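Local coordinates for Fe-regulated protein B (Neisseria meningitidis, PDB 4AIP), which acts as a TonB-dependent transporter of the outer membrane, taking up iron, probably in siderophore-bound form, at residues 599-610 / 631-642. Numbering follows the deposited sequence.
Sequences GLTAKVGVSHSK and QVGRTWTASLAY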
# COMPACT_ATOMS: atom_id res chain seq x y z
N GLY B 599 46.47 -1.96 0.51
CA GLY B 599 45.26 -1.63 1.26
C GLY B 599 44.88 -0.15 1.29
O GLY B 599 43.78 0.17 1.73
N LEU B 600 45.76 0.73 0.81
CA LEU B 600 45.50 2.17 0.76
C LEU B 600 45.01 2.57 -0.63
O LEU B 600 45.49 2.06 -1.66
CB LEU B 600 46.78 2.97 1.13
CG LEU B 600 46.75 4.49 0.77
CD1 LEU B 600 45.87 5.32 1.76
CD2 LEU B 600 48.20 5.11 0.69
N THR B 601 44.05 3.48 -0.70
CA THR B 601 43.49 3.83 -1.99
C THR B 601 43.30 5.32 -1.87
O THR B 601 42.61 5.78 -0.93
CB THR B 601 42.15 2.98 -2.37
OG1 THR B 601 41.35 2.72 -1.20
CG2 THR B 601 42.49 1.60 -2.92
N ALA B 602 43.98 6.08 -2.76
CA ALA B 602 44.04 7.57 -2.74
C ALA B 602 43.57 8.07 -4.05
O ALA B 602 43.98 7.52 -5.04
CB ALA B 602 45.48 8.05 -2.56
N LYS B 603 42.78 9.16 -4.07
CA LYS B 603 42.18 9.65 -5.32
C LYS B 603 41.95 11.15 -5.32
O LYS B 603 41.58 11.73 -4.30
CB LYS B 603 40.86 8.92 -5.59
CG LYS B 603 41.00 7.38 -5.54
CD LYS B 603 39.91 6.59 -6.25
CE LYS B 603 38.50 7.02 -5.89
NZ LYS B 603 37.69 5.74 -5.76
N VAL B 604 42.13 11.77 -6.48
CA VAL B 604 41.92 13.23 -6.70
C VAL B 604 41.45 13.35 -8.10
O VAL B 604 41.76 12.46 -8.92
CB VAL B 604 43.23 14.11 -6.68
CG1 VAL B 604 43.46 14.68 -5.32
CG2 VAL B 604 44.44 13.30 -7.05
N GLY B 605 40.75 14.45 -8.37
CA GLY B 605 40.16 14.75 -9.64
C GLY B 605 39.71 16.20 -9.63
O GLY B 605 39.41 16.76 -8.56
N VAL B 606 39.62 16.81 -10.83
CA VAL B 606 39.26 18.24 -10.99
C VAL B 606 38.66 18.40 -12.39
O VAL B 606 39.02 17.67 -13.34
CB VAL B 606 40.55 19.19 -10.80
CG1 VAL B 606 41.57 18.87 -11.89
CG2 VAL B 606 40.24 20.73 -10.83
N SER B 607 37.74 19.34 -12.52
CA SER B 607 37.00 19.49 -13.72
C SER B 607 36.53 20.88 -13.77
O SER B 607 36.12 21.43 -12.74
CB SER B 607 35.78 18.61 -13.70
OG SER B 607 34.90 18.92 -14.78
N HIS B 608 36.64 21.48 -14.94
CA HIS B 608 36.01 22.76 -15.18
C HIS B 608 35.62 22.80 -16.62
O HIS B 608 36.39 22.36 -17.50
CB HIS B 608 36.95 23.92 -14.91
CG HIS B 608 36.31 25.26 -15.10
ND1 HIS B 608 35.68 25.94 -14.08
CD2 HIS B 608 36.17 26.03 -16.21
CE1 HIS B 608 35.20 27.08 -14.54
NE2 HIS B 608 35.48 27.16 -15.83
N SER B 609 34.43 23.37 -16.87
CA SER B 609 33.95 23.58 -18.21
C SER B 609 33.16 24.87 -18.33
O SER B 609 32.87 25.48 -17.34
CB SER B 609 33.14 22.38 -18.60
OG SER B 609 32.12 22.22 -17.65
N LYS B 610 32.84 25.30 -19.55
CA LYS B 610 32.21 26.60 -19.76
C LYS B 610 31.05 26.58 -20.80
O LYS B 610 31.24 26.97 -21.95
CB LYS B 610 33.29 27.63 -20.15
CG LYS B 610 32.81 29.09 -20.26
CD LYS B 610 33.80 29.93 -21.15
CE LYS B 610 33.72 31.44 -20.89
NZ LYS B 610 35.01 32.08 -21.15
N GLN B 631 26.64 27.26 -15.29
CA GLN B 631 28.07 27.52 -15.14
C GLN B 631 28.46 27.18 -13.72
O GLN B 631 28.27 27.98 -12.79
CB GLN B 631 28.49 28.96 -15.47
CG GLN B 631 30.01 29.18 -15.23
CD GLN B 631 30.88 28.39 -16.17
OE1 GLN B 631 31.01 28.71 -17.35
NE2 GLN B 631 31.47 27.35 -15.67
N VAL B 632 29.02 25.98 -13.60
CA VAL B 632 29.33 25.34 -12.33
C VAL B 632 30.73 25.75 -11.97
O VAL B 632 31.56 25.88 -12.86
CB VAL B 632 29.28 23.80 -12.51
CG1 VAL B 632 29.85 23.01 -11.24
CG2 VAL B 632 27.85 23.35 -12.89
N GLY B 633 31.02 25.88 -10.69
CA GLY B 633 32.37 26.24 -10.32
C GLY B 633 33.33 25.12 -10.63
O GLY B 633 32.94 23.94 -10.72
N ARG B 634 34.58 25.45 -10.84
CA ARG B 634 35.54 24.41 -10.97
C ARG B 634 35.46 23.45 -9.77
O ARG B 634 35.41 23.90 -8.61
CB ARG B 634 36.91 25.00 -11.04
CG ARG B 634 37.90 23.90 -10.99
CD ARG B 634 38.97 24.09 -11.96
NE ARG B 634 40.20 24.42 -11.26
CZ ARG B 634 40.53 25.65 -10.88
NH1 ARG B 634 39.69 26.65 -11.13
NH2 ARG B 634 41.68 25.87 -10.26
N THR B 635 35.49 22.15 -10.03
CA THR B 635 35.14 21.20 -9.02
C THR B 635 36.27 20.28 -8.77
O THR B 635 36.77 19.63 -9.68
CB THR B 635 33.89 20.41 -9.47
OG1 THR B 635 32.76 21.29 -9.44
CG2 THR B 635 33.60 19.22 -8.58
N TRP B 636 36.63 20.18 -7.50
CA TRP B 636 37.69 19.28 -7.06
C TRP B 636 37.06 18.17 -6.24
O TRP B 636 36.17 18.41 -5.41
CB TRP B 636 38.67 20.04 -6.14
CG TRP B 636 39.33 21.20 -6.77
CD1 TRP B 636 38.79 22.47 -6.96
CD2 TRP B 636 40.63 21.23 -7.30
NE1 TRP B 636 39.71 23.27 -7.56
CE2 TRP B 636 40.85 22.54 -7.79
CE3 TRP B 636 41.64 20.28 -7.43
CZ2 TRP B 636 42.03 22.91 -8.42
CZ3 TRP B 636 42.86 20.68 -8.04
CH2 TRP B 636 43.02 21.96 -8.52
N THR B 637 37.57 16.97 -6.39
CA THR B 637 37.14 15.90 -5.51
C THR B 637 38.35 15.11 -5.15
O THR B 637 39.27 15.03 -5.92
CB THR B 637 36.12 14.92 -6.14
OG1 THR B 637 36.76 14.24 -7.22
CG2 THR B 637 34.89 15.62 -6.59
N ALA B 638 38.30 14.47 -3.99
CA ALA B 638 39.41 13.70 -3.51
C ALA B 638 38.88 12.62 -2.56
O ALA B 638 37.88 12.84 -1.85
CB ALA B 638 40.41 14.64 -2.72
N SER B 639 39.62 11.52 -2.45
CA SER B 639 39.31 10.57 -1.45
C SER B 639 40.55 9.87 -0.90
O SER B 639 41.57 9.82 -1.55
CB SER B 639 38.29 9.57 -1.99
OG SER B 639 38.93 8.52 -2.68
N LEU B 640 40.43 9.33 0.32
CA LEU B 640 41.53 8.66 1.01
C LEU B 640 40.90 7.51 1.79
O LEU B 640 39.95 7.70 2.53
CB LEU B 640 42.17 9.67 1.97
CG LEU B 640 43.59 9.60 2.51
CD1 LEU B 640 44.60 9.25 1.43
CD2 LEU B 640 43.92 10.96 3.11
N ALA B 641 41.37 6.29 1.61
CA ALA B 641 40.73 5.19 2.29
C ALA B 641 41.77 4.18 2.59
O ALA B 641 42.76 4.07 1.88
CB ALA B 641 39.63 4.54 1.40
N TYR B 642 41.54 3.43 3.65
CA TYR B 642 42.44 2.36 4.01
C TYR B 642 41.67 1.09 4.39
O TYR B 642 40.74 1.16 5.19
CB TYR B 642 43.42 2.80 5.14
CG TYR B 642 44.44 1.71 5.36
CD1 TYR B 642 45.42 1.41 4.39
CD2 TYR B 642 44.38 0.93 6.49
CE1 TYR B 642 46.35 0.32 4.57
CE2 TYR B 642 45.28 -0.16 6.70
CZ TYR B 642 46.26 -0.46 5.75
OH TYR B 642 47.13 -1.52 6.01
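V606 and W636 meet on the apolar face of two antiparallel strands, 600-609 and 635-642, neighbours in the wall of the TonB-dependent receptor barrel. The two segments bury 926 Å² between them.

Eight backbone hydrogen bonds join the strands, two for each of the hydrogen-bonded pairs T601-A641, K603-S639, G605-T637 and S607-T635. S639 N to K603 O is the shortest, 2.7 Å; G605 N to T637 O and S607 N to T635 O are bent and weak, while their return bonds are nearly straight.

With CG1 held between the backbone N and the carbonyl carbon (chi1 62°), V606 turns CG2 over the W636 six-membered ring, 3.4 Å from its centroid and almost on the ring normal, a CH-pi contact. NE1 of that indole bonds to Q659 on the next strand. Further along this face V604 CG1 meets A638 CB, L600 CD1 meets L640 CD1, and L600 CB lies in plane at the Y642 ring edge, 3.9 Å from Y642 CD1.

T601, K603, S607, T635, T637 and S639 share the other face, where T637 OG1 bonds to E91 O and S607 and T635 touch P93, residues of the plug domain. K603 CB and CE both pass near S639 OG.

Past the last backbone pair, Q631, bent at chi2 (67°), sends NE2 to S609 O, 2.9 Å and 169° at the hydrogen, in the carbonyl plane. The same NE2 donates to V632 O at 3.2 Å, while OE1 takes R612 NH1. R634 CB lies at the edge of the H608 ring, near its plane, 3.4 Å from H608 ND1.

The chemistry is consistent with a barrel wall whose apolar face turns to the membrane and whose polar face turns to the plug, one glutamine amide continuing the strand link where the ladder ends.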